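Geranyltranstransferase (Enterococcus faecalis, PDB 3P8L) probably catalyses the magnesium-dependent condensation of isopentenyl diphosphate with geranyl diphosphate, giving farnesyl diphosphate and diphosphate. Local coordinates at residues Q16-V21 with R54-L59; K23-F28 with L80-T85; M42-H47 with P106-V111. One frame throughout, in Å; residues are numbered along the deposited sequence.

Contact 1. Residues Q16-V21 with R54-L59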
loop_
_atom_site.group_PDB
_atom_site.type_symbol
_atom_site.label_atom_id
_atom_site.label_comp_id
_atom_site.label_asym_id
_atom_site.label_seq_id
_atom_site.Cartn_x
_atom_site.Cartn_y
_atom_site.Cartn_z
ATOM N N GLN A 16 -12.191 -21.354 -15.310
ATOM C CA GLN A 16 -11.391 -22.358 -14.601
ATOM C C GLN A 16 -10.494 -21.696 -13.551
ATOM O O GLN A 16 -10.307 -22.202 -12.439
ATOM C CB GLN A 16 -10.552 -23.165 -15.607
ATOM C CG GLN A 16 -9.586 -24.154 -14.955
ATOM C CD GLN A 16 -9.063 -25.222 -15.900
ATOM O OE1 GLN A 16 -9.501 -25.325 -17.040
ATOM N NE2 GLN A 16 -8.144 -26.050 -15.405
ATOM N N HIS A 17 -9.952 -20.540 -13.892
ATOM C CA HIS A 17 -8.892 -19.970 -13.054
ATOM C C HIS A 17 -9.271 -18.766 -12.189
ATOM O O HIS A 17 -8.831 -18.687 -11.045
ATOM C CB HIS A 17 -7.660 -19.679 -13.906
ATOM C CG HIS A 17 -7.048 -20.912 -14.485
ATOM N ND1 HIS A 17 -6.260 -21.769 -13.745
ATOM C CD2 HIS A 17 -7.112 -21.438 -15.732
ATOM C CE1 HIS A 17 -5.872 -22.778 -14.506
ATOM N NE2 HIS A 17 -6.372 -22.599 -15.717
ATOM N N LEU A 18 -10.091 -17.858 -12.719
ATOM C CA LEU A 18 -10.542 -16.692 -11.930
ATOM C C LEU A 18 -11.173 -16.982 -10.557
ATOM O O LEU A 18 -10.856 -16.273 -9.616
ATOM C CB LEU A 18 -11.417 -15.719 -12.741
ATOM C CG LEU A 18 -10.678 -14.966 -13.847
ATOM C CD1 LEU A 18 -11.674 -14.072 -14.576
ATOM C CD2 LEU A 18 -9.474 -14.170 -13.269
ATOM N N PRO A 19 -12.031 -18.031 -10.425
ATOM C CA PRO A 19 -12.492 -18.382 -9.064
ATOM C C PRO A 19 -11.404 -18.702 -8.031
ATOM O O PRO A 19 -11.612 -18.501 -6.818
ATOM C CB PRO A 19 -13.347 -19.616 -9.293
ATOM C CG PRO A 19 -13.911 -19.405 -10.655
ATOM C CD PRO A 19 -12.835 -18.727 -11.452
ATOM N N LEU A 20 -10.252 -19.174 -8.488
ATOM C CA LEU A 20 -9.163 -19.446 -7.558
ATOM C C LEU A 20 -8.490 -18.136 -7.125
ATOM O O LEU A 20 -7.963 -18.038 -6.016
ATOM C CB LEU A 20 -8.132 -20.395 -8.192
ATOM C CG LEU A 20 -8.748 -21.666 -8.806
ATOM C CD1 LEU A 20 -7.708 -22.554 -9.431
ATOM C CD2 LEU A 20 -9.422 -22.415 -7.729
ATOM N N VAL A 21 -8.495 -17.140 -8.009
ATOM C CA VAL A 21 -7.976 -15.830 -7.654
ATOM C C VAL A 21 -8.912 -15.200 -6.612
ATOM O O VAL A 21 -8.444 -14.704 -5.578
ATOM C CB VAL A 21 -7.815 -14.927 -8.881
ATOM C CG1 VAL A 21 -7.207 -13.576 -8.487
ATOM C CG2 VAL A 21 -6.925 -15.615 -9.930
ATOM N N ARG A 54 -7.243 -7.694 -14.891
ATOM C CA ARG A 54 -5.839 -7.687 -14.486
ATOM C C ARG A 54 -5.265 -9.058 -14.037
ATOM O O ARG A 54 -4.228 -9.487 -14.566
ATOM C CB ARG A 54 -5.551 -6.544 -13.502
ATOM C CG ARG A 54 -5.665 -5.160 -14.165
ATOM C CD ARG A 54 -6.096 -4.034 -13.190
ATOM N NE ARG A 54 -6.420 -2.831 -13.947
ATOM C CZ ARG A 54 -7.573 -2.606 -14.574
ATOM N NH1 ARG A 54 -8.585 -3.473 -14.496
ATOM N NH2 ARG A 54 -7.727 -1.481 -15.266
ATOM N N PRO A 55 -5.923 -9.737 -13.077
ATOM C CA PRO A 55 -5.513 -11.112 -12.770
ATOM C C PRO A 55 -5.658 -12.060 -13.967
ATOM O O PRO A 55 -4.833 -12.963 -14.123
ATOM C CB PRO A 55 -6.465 -11.527 -11.633
ATOM C CG PRO A 55 -7.609 -10.594 -11.682
ATOM C CD PRO A 55 -7.014 -9.294 -12.179
ATOM N N LEU A 56 -6.676 -11.847 -14.802
ATOM C CA LEU A 56 -6.837 -12.616 -16.031
ATOM C C LEU A 56 -5.615 -12.477 -16.934
ATOM O O LEU A 56 -5.108 -13.481 -17.425
ATOM C CB LEU A 56 -8.143 -12.294 -16.785
ATOM C CG LEU A 56 -8.460 -13.202 -17.990
ATOM C CD1 LEU A 56 -8.468 -14.672 -17.535
ATOM C CD2 LEU A 56 -9.765 -12.847 -18.715
ATOM N N LEU A 57 -5.101 -11.257 -17.086
ATOM C CA LEU A 57 -3.862 -11.027 -17.854
ATOM C C LEU A 57 -2.639 -11.755 -17.294
ATOM O O LEU A 57 -1.907 -12.393 -18.058
ATOM C CB LEU A 57 -3.578 -9.531 -17.987
ATOM C CG LEU A 57 -4.445 -8.785 -19.002
ATOM C CD1 LEU A 57 -4.274 -7.287 -18.778
ATOM C CD2 LEU A 57 -4.087 -9.179 -20.438
ATOM N N VAL A 58 -2.444 -11.685 -15.971
ATOM C CA VAL A 58 -1.362 -12.405 -15.296
ATOM C C VAL A 58 -1.384 -13.890 -15.680
ATOM O O VAL A 58 -0.386 -14.424 -16.162
ATOM C CB VAL A 58 -1.417 -12.282 -13.747
ATOM C CG1 VAL A 58 -0.320 -13.116 -13.099
ATOM C CG2 VAL A 58 -1.266 -10.833 -13.290
ATOM N N LEU A 59 -2.534 -14.520 -15.482
ATOM C CA LEU A 59 -2.701 -15.960 -15.667
ATOM C C LEU A 59 -2.659 -16.395 -17.138
ATOM O O LEU A 59 -2.086 -17.445 -17.473
ATOM C CB LEU A 59 -3.988 -16.434 -14.996
ATOM C CG LEU A 59 -4.023 -16.219 -13.473
ATOM C CD1 LEU A 59 -5.270 -16.827 -12.930
ATOM C CD2 LEU A 59 -2.800 -16.794 -12.733
#
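V21 and L59 pass each other in opposite directions, and the closest approach of the two segments is here, V21 CG2 to L59 CD1 at 3.6 Å. L59 CD1 also meets H17 CB at 3.8 Å, so the tip of L59 touches two residues one turn apart on the facing helix. Its reach comes from an extended side chain, with CD1 anti to CA (chi2 -175°). The other branch of V21 is anti to the backbone N (chi1 -177°) and crosses P55 at about a right angle, bringing CG1 to 3.8 Å from P55 CB. L18 works differently. Its CD2 comes in over the backbone rather than onto a side-chain tip, 3.9 Å from L56 N, with L56 CB only slightly farther off. The segment axes are 10.2 Å apart and their directions differ by 119°. Helix 13-31 is kinked here: P19 has no N-H to offer the preceding turn, and L20 N goes to H17 O instead. P55 closes the GKRLRP sequence, a family signature that in relatives contributes to the isopentenyl diphosphate site. H17 gives only its CB to this contact; its ND1 is hydrogen-bonded to Y74 OH of helix 71-92. No hydrogen bond joins the two segments, so they hold each other through the van der Waals fit of apolar groups, without directional bonds.

Contact 2. Residues K23-F28 with L80-T85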
loop_
_atom_site.group_PDB
_atom_site.type_symbol
_atom_site.label_atom_id
_atom_site.label_comp_id
_atom_site.label_asym_id
_atom_site.label_seq_id
_atom_site.Cartn_x
_atom_site.Cartn_y
_atom_site.Cartn_z
ATOM N N LYS A 23 -10.888 -16.776 -4.573
ATOM C CA LYS A 23 -10.668 -17.544 -3.337
ATOM C C LYS A 23 -9.440 -17.068 -2.533
ATOM O O LYS A 23 -9.535 -16.865 -1.327
ATOM C CB LYS A 23 -10.575 -19.055 -3.638
ATOM C CG LYS A 23 -10.628 -19.932 -2.393
ATOM C CD LYS A 23 -10.226 -21.372 -2.688
ATOM C CE LYS A 23 -10.658 -22.307 -1.567
ATOM N NZ LYS A 23 -10.192 -21.868 -0.212
ATOM N N VAL A 24 -8.294 -16.880 -3.195
ATOM C CA VAL A 24 -7.105 -16.337 -2.511
ATOM C C VAL A 24 -7.416 -14.977 -1.843
ATOM O O VAL A 24 -7.101 -14.765 -0.666
ATOM C CB VAL A 24 -5.876 -16.268 -3.449
ATOM C CG1 VAL A 24 -4.722 -15.483 -2.804
ATOM C CG2 VAL A 24 -5.402 -17.719 -3.814
ATOM N N MET A 25 -8.095 -14.104 -2.588
ATOM C CA MET A 25 -8.435 -12.751 -2.126
ATOM C C MET A 25 -9.334 -12.837 -0.902
ATOM O O MET A 25 -9.022 -12.260 0.145
ATOM C CB MET A 25 -9.157 -11.962 -3.217
ATOM C CG MET A 25 -8.294 -11.501 -4.377
ATOM S SD MET A 25 -9.256 -10.610 -5.616
ATOM C CE MET A 25 -9.361 -9.076 -4.829
ATOM N N VAL A 26 -10.421 -13.599 -1.033
ATOM C CA VAL A 26 -11.427 -13.713 0.020
ATOM C C VAL A 26 -10.836 -14.347 1.291
ATOM O O VAL A 26 -11.041 -13.821 2.400
ATOM C CB VAL A 26 -12.704 -14.452 -0.503
ATOM C CG1 VAL A 26 -13.567 -14.982 0.626
ATOM C CG2 VAL A 26 -13.504 -13.544 -1.440
ATOM N N ASP A 27 -10.093 -15.446 1.123
ATOM C CA ASP A 27 -9.460 -16.125 2.254
ATOM C C ASP A 27 -8.477 -15.198 2.919
ATOM O O ASP A 27 -8.436 -15.167 4.129
ATOM C CB ASP A 27 -8.681 -17.390 1.851
ATOM C CG ASP A 27 -9.587 -18.527 1.384
ATOM O OD1 ASP A 27 -10.806 -18.439 1.548
ATOM O OD2 ASP A 27 -9.077 -19.519 0.834
ATOM N N PHE A 28 -7.683 -14.467 2.122
ATOM C CA PHE A 28 -6.695 -13.555 2.679
ATOM C C PHE A 28 -7.341 -12.453 3.506
ATOM O O PHE A 28 -6.860 -12.161 4.597
ATOM C CB PHE A 28 -5.749 -12.939 1.627
ATOM C CG PHE A 28 -4.628 -12.183 2.240
ATOM C CD1 PHE A 28 -4.654 -10.791 2.310
ATOM C CD2 PHE A 28 -3.571 -12.862 2.822
ATOM C CE1 PHE A 28 -3.634 -10.097 2.926
ATOM C CE2 PHE A 28 -2.530 -12.169 3.442
ATOM C CZ PHE A 28 -2.568 -10.784 3.492
ATOM N N LEU A 80 -2.635 -8.081 -7.287
ATOM C CA LEU A 80 -2.949 -7.073 -8.308
ATOM C C LEU A 80 -4.434 -6.670 -8.323
ATOM O O LEU A 80 -4.775 -5.467 -8.397
ATOM C CB LEU A 80 -2.505 -7.570 -9.690
ATOM C CG LEU A 80 -2.763 -6.680 -10.899
ATOM C CD1 LEU A 80 -2.074 -5.339 -10.748
ATOM C CD2 LEU A 80 -2.332 -7.384 -12.210
ATOM N N GLU A 81 -5.323 -7.666 -8.229
ATOM C CA GLU A 81 -6.749 -7.381 -8.197
ATOM C C GLU A 81 -7.179 -6.626 -6.914
ATOM O O GLU A 81 -8.124 -5.829 -6.963
ATOM C CB GLU A 81 -7.576 -8.641 -8.440
ATOM C CG GLU A 81 -9.073 -8.397 -8.635
ATOM C CD GLU A 81 -9.439 -7.552 -9.876
ATOM O OE1 GLU A 81 -8.568 -7.070 -10.655
ATOM O OE2 GLU A 81 -10.642 -7.372 -10.066
ATOM N N MET A 82 -6.450 -6.839 -5.815
ATOM C CA MET A 82 -6.613 -6.082 -4.564
ATOM C C MET A 82 -6.283 -4.597 -4.743
ATOM O O MET A 82 -7.029 -3.733 -4.242
ATOM C CB MET A 82 -5.848 -6.722 -3.381
ATOM C CG MET A 82 -6.415 -8.132 -2.920
ATOM S SD MET A 82 -5.350 -9.007 -1.721
ATOM C CE MET A 82 -5.582 -7.991 -0.259
ATOM N N ILE A 83 -5.194 -4.312 -5.470
ATOM C CA ILE A 83 -4.795 -2.955 -5.815
ATOM C C ILE A 83 -5.895 -2.310 -6.655
ATOM O O ILE A 83 -6.340 -1.192 -6.358
ATOM C CB ILE A 83 -3.446 -2.896 -6.610
ATOM C CG1 ILE A 83 -2.258 -3.337 -5.762
ATOM C CG2 ILE A 83 -3.223 -1.505 -7.207
ATOM C CD1 ILE A 83 -1.811 -2.353 -4.709
ATOM N N HIS A 84 -6.307 -3.009 -7.714
ATOM C CA HIS A 84 -7.382 -2.551 -8.562
ATOM C C HIS A 84 -8.684 -2.221 -7.782
ATOM O O HIS A 84 -9.252 -1.165 -7.987
ATOM C CB HIS A 84 -7.697 -3.575 -9.623
ATOM C CG HIS A 84 -8.770 -3.125 -10.550
ATOM N ND1 HIS A 84 -8.678 -1.950 -11.262
ATOM C CD2 HIS A 84 -9.964 -3.670 -10.869
ATOM C CE1 HIS A 84 -9.765 -1.799 -11.996
ATOM N NE2 HIS A 84 -10.555 -2.832 -11.784
ATOM N N THR A 85 -9.114 -3.140 -6.912
ATOM C CA THR A 85 -10.315 -2.989 -6.067
ATOM C C THR A 85 -10.171 -1.790 -5.127
ATOM O O THR A 85 -11.109 -1.014 -4.971
ATOM C CB THR A 85 -10.594 -4.271 -5.208
ATOM O OG1 THR A 85 -10.647 -5.423 -6.057
ATOM C CG2 THR A 85 -11.918 -4.160 -4.416
#
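M25 reaches across to M82 and E81 where helix 13-31 passes helix 71-92, within the all-helical isoprenoid synthase fold. The segment axes lie 10.8 Å apart at 70°, and the long side chains of M25 and M82 span the distance between them. The tight part is the end of M25. Its chain bends at chi3 (79°), which sets CE 3.6 Å from M82 CG as the two methionines slide past each other in opposite directions. SD meets the aliphatic part of E81 instead, 3.7 Å from CG. Beyond that point E81 bends at chi2 (63°) and its carboxylate leads off to a salt bridge with R52, so only its methylenes serve this contact. Farther along, M82 CE stands 3.9 Å from F28 CD1, the methionine crossing the phenylalanine at about a right angle; the F28 ring also stacks on Y32. The outer side of helix 13-31 is another matter. There the solvent-exposed K23 makes a salt bridge one turn along its own helix, NZ to D27 OD2 at 2.8 Å on the syn lone pair, and neither residue joins the packing. Back in the buried part, T85 OG1 is a looser neighbour of M25 CE. That hydroxyl donates to E81 O at 2.7 Å, and T85 N donates to the same oxygen from the opposite face of the carbonyl plane.

Contact 3. Residues M42-H47 with P106-V111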
loop_
_atom_site.group_PDB
_atom_site.type_symbol
_atom_site.label_atom_id
_atom_site.label_comp_id
_atom_site.label_asym_id
_atom_site.label_seq_id
_atom_site.Cartn_x
_atom_site.Cartn_y
_atom_site.Cartn_z
ATOM N N MET A 42 -14.437 -4.567 2.851
ATOM C CA MET A 42 -13.496 -5.013 1.815
ATOM C C MET A 42 -14.098 -6.162 1.009
ATOM O O MET A 42 -14.045 -6.151 -0.219
ATOM C CB MET A 42 -12.127 -5.384 2.433
ATOM C CG MET A 42 -11.364 -4.169 2.987
ATOM S SD MET A 42 -9.710 -4.347 3.737
ATOM C CE MET A 42 -10.136 -5.499 5.016
ATOM N N LEU A 43 -14.675 -7.151 1.697
ATOM C CA LEU A 43 -15.314 -8.282 1.014
ATOM C C LEU A 43 -16.494 -7.819 0.162
ATOM O O LEU A 43 -16.751 -8.375 -0.894
ATOM C CB LEU A 43 -15.785 -9.351 2.006
ATOM C CG LEU A 43 -14.785 -10.249 2.742
ATOM C CD1 LEU A 43 -15.498 -11.142 3.779
ATOM C CD2 LEU A 43 -13.992 -11.123 1.766
ATOM N N TYR A 44 -17.219 -6.794 0.612
ATOM C CA TYR A 44 -18.313 -6.278 -0.202
ATOM C C TYR A 44 -17.822 -5.886 -1.600
ATOM O O TYR A 44 -18.391 -6.323 -2.613
ATOM C CB TYR A 44 -19.004 -5.082 0.463
ATOM C CG TYR A 44 -20.027 -4.433 -0.448
ATOM C CD1 TYR A 44 -21.286 -5.010 -0.621
ATOM C CD2 TYR A 44 -19.751 -3.239 -1.100
ATOM C CE1 TYR A 44 -22.247 -4.422 -1.450
ATOM C CE2 TYR A 44 -20.692 -2.645 -1.958
ATOM C CZ TYR A 44 -21.945 -3.259 -2.123
ATOM O OH TYR A 44 -22.904 -2.703 -2.938
ATOM N N SER A 45 -16.753 -5.099 -1.647
ATOM C CA SER A 45 -16.258 -4.565 -2.905
ATOM C C SER A 45 -15.600 -5.626 -3.785
ATOM O O SER A 45 -15.629 -5.509 -5.004
ATOM C CB SER A 45 -15.284 -3.425 -2.656
ATOM O OG SER A 45 -15.958 -2.281 -2.160
ATOM N N ILE A 46 -15.012 -6.645 -3.163
ATOM C CA ILE A 46 -14.525 -7.823 -3.895
ATOM C C ILE A 46 -15.691 -8.622 -4.512
ATOM O O ILE A 46 -15.690 -8.901 -5.728
ATOM C CB ILE A 46 -13.641 -8.728 -2.985
ATOM C CG1 ILE A 46 -12.325 -8.035 -2.662
ATOM C CG2 ILE A 46 -13.344 -10.082 -3.642
ATOM C CD1 ILE A 46 -11.688 -8.585 -1.426
ATOM N N HIS A 47 -16.696 -8.938 -3.715
ATOM C CA HIS A 47 -17.835 -9.749 -4.132
ATOM C C HIS A 47 -18.796 -9.081 -5.097
ATOM O O HIS A 47 -19.628 -9.721 -5.681
ATOM C CB HIS A 47 -18.641 -10.188 -2.938
ATOM C CG HIS A 47 -18.016 -11.279 -2.145
ATOM N ND1 HIS A 47 -17.400 -12.363 -2.719
ATOM C CD2 HIS A 47 -17.935 -11.464 -0.812
ATOM C CE1 HIS A 47 -16.954 -13.159 -1.773
ATOM N NE2 HIS A 47 -17.270 -12.638 -0.607
ATOM N N PRO A 106 -24.788 -0.562 -5.097
ATOM C CA PRO A 106 -24.240 0.643 -4.472
ATOM C C PRO A 106 -22.748 0.537 -4.186
ATOM O O PRO A 106 -22.239 -0.550 -3.892
ATOM C CB PRO A 106 -25.008 0.746 -3.150
ATOM C CG PRO A 106 -25.609 -0.599 -2.936
ATOM C CD PRO A 106 -25.855 -1.154 -4.270
ATOM N N THR A 107 -22.080 1.672 -4.263
ATOM C CA THR A 107 -20.644 1.766 -4.060
ATOM C C THR A 107 -20.347 1.625 -2.587
ATOM O O THR A 107 -21.261 1.741 -1.748
ATOM C CB THR A 107 -20.083 3.067 -4.621
ATOM O OG1 THR A 107 -20.935 4.145 -4.236
ATOM C CG2 THR A 107 -20.021 3.009 -6.158
ATOM N N ASN A 108 -19.084 1.331 -2.278
ATOM C CA ASN A 108 -18.671 1.065 -0.907
ATOM C C ASN A 108 -19.080 2.153 0.115
ATOM O O ASN A 108 -19.625 1.824 1.166
ATOM C CB ASN A 108 -17.170 0.782 -0.847
ATOM C CG ASN A 108 -16.764 0.120 0.443
ATOM O OD1 ASN A 108 -16.840 0.732 1.499
ATOM N ND2 ASN A 108 -16.313 -1.139 0.367
ATOM N N HIS A 109 -18.837 3.424 -0.200
ATOM C CA HIS A 109 -19.216 4.530 0.698
ATOM C C HIS A 109 -20.722 4.692 0.888
ATOM O O HIS A 109 -21.148 5.152 1.936
ATOM C CB HIS A 109 -18.601 5.867 0.258
ATOM C CG HIS A 109 -19.040 6.344 -1.085
ATOM N ND1 HIS A 109 -18.483 5.867 -2.255
ATOM C CD2 HIS A 109 -19.927 7.309 -1.452
ATOM C CE1 HIS A 109 -19.018 6.502 -3.283
ATOM N NE2 HIS A 109 -19.899 7.379 -2.825
ATOM N N LYS A 110 -21.511 4.300 -0.117
ATOM C CA LYS A 110 -22.981 4.321 -0.028
ATOM C C LYS A 110 -23.474 3.237 0.892
ATOM O O LYS A 110 -24.504 3.389 1.559
ATOM C CB LYS A 110 -23.634 4.158 -1.409
ATOM C CG LYS A 110 -23.432 5.359 -2.330
ATOM C CD LYS A 110 -23.701 6.678 -1.626
ATOM C CE LYS A 110 -25.180 7.038 -1.658
ATOM N NZ LYS A 110 -25.363 8.415 -1.142
ATOM N N VAL A 111 -22.733 2.135 0.956
ATOM C CA VAL A 111 -23.116 1.105 1.893
ATOM C C VAL A 111 -22.649 1.403 3.321
ATOM O O VAL A 111 -23.467 1.355 4.252
ATOM C CB VAL A 111 -22.717 -0.308 1.404
ATOM C CG1 VAL A 111 -23.181 -1.369 2.355
ATOM C CG2 VAL A 111 -23.296 -0.566 0.041
#
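N108 donates through ND2 to S45 OG at 2.8 Å, in a nearly straight bond (171° at the hydrogen) that lies in the plane of the amide. The N108 side chain leaves its helix with CG anti to the backbone N (chi1 -163°). ND2 also makes a weak hydrogen bond to A41 O, one turn before S45, so the amide is tied to helix 36-47 at two points. The second polar link runs from Y44 OH to P106 O. It is modelled at 2.4 Å, which is very short, so the length is doubtful; as placed, the carbonyl oxygen lies at the edge of the Y44 ring, in its plane. Around it the P106 ring and V111 pack against the tyrosine: the proline crosses it at about a right angle, while V111 CG2 comes obliquely to 3.7 Å from Y44 CZ. P106 and V111 are exposed, whereas N108 is buried. Two further helices cover the inner side, A117 of helix 114-133 lying against N108, and T85 and I89 of helix 71-92 against S45. T107 turns its side chain away from helix 36-47. P106 ends the second strand of a small antiparallel hairpin, and helix 108-112 starts two residues later. The hairpin follows the aspartate-rich sequence DDLPAMD, the first such motif of polyprenyl synthases, where relatives bind magnesium and the allylic diphosphate; here the end of the hairpin and the start of helix 108-112 are tied to helix 36-47.

Overall arrangement
Contacts 1 and 2 are buried and share helix 13-31, which meets helix 53-64 near its start and helix 71-92 farther on. Their centres are 11 Å apart and they touch directly, P55 packing on E81 and R54 on L80 and H84. Contact 3 lies farther out, its centre about 19 Å from the centre of the chain, and is only partly buried. It still joins contact 2, through M25 on I46 and T85 on S45, but does not touch contact 1. Chemistry follows place: the inner contacts lack hydrogen bonds between their segments and depend on aliphatic groups in contact 1 and methionines with a phenylalanine in contact 2, whereas contact 3 adds side-chain hydrogen bonds to its packing.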